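D-mandelate dehydrogenase (Rhodotorula graminis, PDB 2W2K) probably oxidises D-mandelate with a nicotinamide cofactor, as a member of the D-isomer specific 2-hydroxyacid dehydrogenase family. Local coordinates at residues P12-D17 with K57-N62. Residues are numbered along the deposited sequence; the frame is centred on the assembly and turned at random.
Sequences PARHLD and KLAVEN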
ATOM      1  N   PRO B  12     -22.414   5.668  24.349  1.00 12.00           N
ATOM      2  CA  PRO B  12     -23.226   6.520  23.442  1.00 10.57           C
ATOM      3  C   PRO B  12     -22.409   6.980  22.224  1.00 11.72           C
ATOM      4  O   PRO B  12     -21.250   6.558  22.058  1.00 11.03           O
ATOM      5  CB  PRO B  12     -23.602   7.718  24.330  1.00 12.28           C
ATOM      6  CG  PRO B  12     -22.411   7.826  25.293  1.00 15.47           C
ATOM      7  CD  PRO B  12     -22.053   6.379  25.599  1.00 15.03           C
ATOM      8  N   ALA B  13     -22.989   7.849  21.394  1.00 11.43           N
ATOM      9  CA  ALA B  13     -22.350   8.266  20.125  1.00  9.75           C
ATOM     10  C   ALA B  13     -21.038   9.048  20.333  1.00 12.91           C
ATOM     11  O   ALA B  13     -20.889   9.747  21.330  1.00 12.81           O
ATOM     12  CB  ALA B  13     -23.360   9.087  19.244  1.00 12.21           C
ATOM     13  N   ARG B  14     -20.088   8.900  19.405  1.00 10.05           N
ATOM     14  CA  ARG B  14     -18.798   9.624  19.461  1.00 13.95           C
ATOM     15  C   ARG B  14     -18.544  10.591  18.289  1.00 13.95           C
ATOM     16  O   ARG B  14     -17.624  11.415  18.357  1.00 13.97           O
ATOM     17  CB  ARG B  14     -17.619   8.627  19.528  1.00 15.76           C
ATOM     18  CG  ARG B  14     -17.525   7.801  20.801  1.00 19.54           C
ATOM     19  CD  ARG B  14     -16.595   6.580  20.604  1.00 22.10           C
ATOM     20  NE  ARG B  14     -16.672   5.636  21.727  1.00 28.33           N
ATOM     21  CZ  ARG B  14     -16.561   4.315  21.618  1.00 33.50           C
ATOM     22  NH1 ARG B  14     -16.367   3.744  20.432  1.00 41.75           N
ATOM     23  NH2 ARG B  14     -16.660   3.554  22.696  1.00 39.79           N
ATOM     24  N   HIS B  15     -19.319  10.479  17.214  1.00  8.97           N
ATOM     25  CA  HIS B  15     -18.997  11.180  15.959  1.00  9.58           C
ATOM     26  C   HIS B  15     -20.098  12.139  15.506  1.00 13.48           C
ATOM     27  O   HIS B  15     -19.813  13.296  15.158  1.00 16.23           O
ATOM     28  CB  HIS B  15     -18.605  10.177  14.844  1.00  9.85           C
ATOM     29  CG  HIS B  15     -17.436   9.306  15.218  1.00 12.23           C
ATOM     30  ND1 HIS B  15     -17.578   8.008  15.667  1.00 14.04           N
ATOM     31  CD2 HIS B  15     -16.109   9.571  15.259  1.00 13.73           C
ATOM     32  CE1 HIS B  15     -16.390   7.510  15.961  1.00  8.51           C
ATOM     33  NE2 HIS B  15     -15.481   8.434  15.708  1.00 14.57           N
ATOM     34  N   LEU B  16     -21.349  11.674  15.526  1.00 10.89           N
ATOM     35  CA  LEU B  16     -22.476  12.428  14.970  1.00 11.45           C
ATOM     36  C   LEU B  16     -23.305  13.086  16.078  1.00 14.48           C
ATOM     37  O   LEU B  16     -24.416  12.641  16.382  1.00 10.59           O
ATOM     38  CB  LEU B  16     -23.364  11.519  14.111  1.00 12.10           C
ATOM     39  CG  LEU B  16     -22.707  10.885  12.864  1.00 12.16           C
ATOM     40  CD1 LEU B  16     -23.771  10.177  12.023  1.00 13.24           C
ATOM     41  CD2 LEU B  16     -21.965  11.913  12.021  1.00 12.35           C
ATOM     42  N   ASP B  17     -22.763  14.145  16.666  1.00 12.93           N
ATOM     43  CA  ASP B  17     -23.377  14.761  17.861  1.00 15.68           C
ATOM     44  C   ASP B  17     -24.800  15.311  17.605  1.00 12.37           C
ATOM     45  O   ASP B  17     -25.703  15.061  18.413  1.00 11.52           O
ATOM     46  CB  ASP B  17     -22.466  15.859  18.446  1.00 14.94           C
ATOM     47  CG  ASP B  17     -21.090  15.324  18.890  1.00 27.88           C
ATOM     48  OD1 ASP B  17     -21.014  14.291  19.597  1.00 25.62           O
ATOM     49  OD2 ASP B  17     -20.071  15.950  18.532  1.00 35.76           O
ATOM     50  N   LYS B  57     -26.655  -0.486  18.933  1.00  7.07           N
ATOM     51  CA  LYS B  57     -25.252  -0.866  19.242  1.00  6.47           C
ATOM     52  C   LYS B  57     -24.367  -0.075  18.253  1.00  7.23           C
ATOM     53  O   LYS B  57     -24.273  -0.429  17.049  1.00  7.31           O
ATOM     54  CB  LYS B  57     -25.099  -2.403  19.079  1.00  4.95           C
ATOM     55  CG  LYS B  57     -23.730  -3.038  19.578  1.00  5.41           C
ATOM     56  CD  LYS B  57     -23.653  -4.511  19.105  1.00  5.44           C
ATOM     57  CE  LYS B  57     -22.398  -5.295  19.574  1.00  9.24           C
ATOM     58  NZ  LYS B  57     -21.084  -4.803  19.014  1.00  7.29           N
ATOM     59  N   LEU B  58     -23.748   1.010  18.747  1.00  5.61           N
ATOM     60  CA  LEU B  58     -23.123   2.044  17.885  1.00  8.69           C
ATOM     61  C   LEU B  58     -21.715   1.728  17.339  1.00  6.79           C
ATOM     62  O   LEU B  58     -21.222   2.428  16.430  1.00  7.44           O
ATOM     63  CB  LEU B  58     -23.107   3.406  18.615  1.00 10.32           C
ATOM     64  CG  LEU B  58     -24.496   4.008  18.934  1.00  9.99           C
ATOM     65  CD1 LEU B  58     -24.387   5.149  19.969  1.00  8.61           C
ATOM     66  CD2 LEU B  58     -25.150   4.532  17.696  1.00  7.85           C
ATOM     67  N   ALA B  59     -21.066   0.702  17.894  1.00  8.06           N
ATOM     68  CA  ALA B  59     -19.712   0.325  17.483  1.00  6.60           C
ATOM     69  C   ALA B  59     -19.494  -1.183  17.649  1.00  7.51           C
ATOM     70  O   ALA B  59     -20.106  -1.818  18.505  1.00  7.89           O
ATOM     71  CB  ALA B  59     -18.634   1.102  18.297  1.00  7.88           C
ATOM     72  N   VAL B  60     -18.577  -1.728  16.857  1.00  7.91           N
ATOM     73  CA  VAL B  60     -18.309  -3.181  16.871  1.00  8.44           C
ATOM     74  C   VAL B  60     -17.787  -3.616  18.245  1.00  7.28           C
ATOM     75  O   VAL B  60     -18.176  -4.684  18.779  1.00 11.12           O
ATOM     76  CB  VAL B  60     -17.318  -3.574  15.727  1.00  7.82           C
ATOM     77  CG1 VAL B  60     -16.765  -4.992  15.936  1.00 11.43           C
ATOM     78  CG2 VAL B  60     -18.009  -3.482  14.362  1.00  7.22           C
ATOM     79  N   GLU B  61     -16.932  -2.772  18.830  1.00 11.11           N
ATOM     80  CA  GLU B  61     -16.345  -3.041  20.154  1.00 13.09           C
ATOM     81  C   GLU B  61     -17.242  -2.708  21.373  1.00 15.27           C
ATOM     82  O   GLU B  61     -16.815  -2.911  22.516  1.00 15.03           O
ATOM     83  CB  GLU B  61     -14.977  -2.327  20.303  1.00 17.44           C
ATOM     84  CG  GLU B  61     -15.032  -0.791  20.370  1.00 19.32           C
ATOM     85  CD  GLU B  61     -15.022  -0.100  18.996  1.00 19.38           C
ATOM     86  OE1 GLU B  61     -15.194  -0.757  17.947  1.00 16.19           O
ATOM     87  OE2 GLU B  61     -14.834   1.129  18.974  1.00 24.91           O
ATOM     88  N   ASN B  62     -18.446  -2.171  21.140  1.00 10.91           N
ATOM     89  CA  ASN B  62     -19.345  -1.767  22.234  1.00  8.81           C
ATOM     90  C   ASN B  62     -20.283  -2.906  22.596  1.00 11.15           C
ATOM     91  O   ASN B  62     -20.804  -3.585  21.701  1.00 10.71           O
ATOM     92  CB  ASN B  62     -20.234  -0.559  21.859  1.00 11.60           C
ATOM     93  CG  ASN B  62     -19.470   0.776  21.705  1.00 13.54           C
ATOM     94  OD1 ASN B  62     -18.240   0.859  21.801  1.00  9.58           O
ATOM     95  ND2 ASN B  62     -20.235   1.829  21.394  1.00 10.41           N
TER
HETATM   96  O   HOH W   1     -19.536   4.627  20.638  1.00 12.55           O
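Two loops meet here at the C-terminal ends of strands 5-8 and 54-57, neighbours in the five-stranded parallel sheet of what is, as in relatives of this family, the domain that does not carry the coenzyme fold. The contact has a snug apolar end and a looser polar one. At the apolar end Leu58 points at the other loop, its CG anti to its own carbonyl carbon, and pushes CD1 against the Pro12-Ala13 peptide, 3.4 Å from Ala13 N. Leu58 CD1 also lies 4.1 Å from Ala13 CB, and Trp20 of helix 17-26 and Thr320 of helix 310-330 pack on this leucine.

The polar, more exposed side belongs to Arg14, whose chain runs extended from CG to NE and lays its guanidinium beside the type I beta turn Ala59-Asn62. Arg14 NH1 meets Glu61 OE2 tip to tip at 3.4 Å, a salt bridge whose hydrogen bond is weak, although the two planes are only 17° apart. Arg14 NH2 makes a weak, bent bond to Asn62 OD1 at 3.2 Å, amide and guanidinium nearly perpendicular. A water sits over one guanidinium face, accepting from Asn62 ND2 at 3.0 Å and donating to Pro12 O at 2.9 Å. An alanine in place of Asn62 would remove both amide ends and would probably loosen this water bridge and the hold on NH2.

Within the 57-62 segment, Lys57 NZ bonds Ala59 O and Asn62 O, bracing the loop that presents the amide. The stronger partner of Arg14 NH2 is Asp11, in a salt bridge that does most to hold the guanidinium; the long, bent bonds to Glu61 and Asn62, and the water, only add to it.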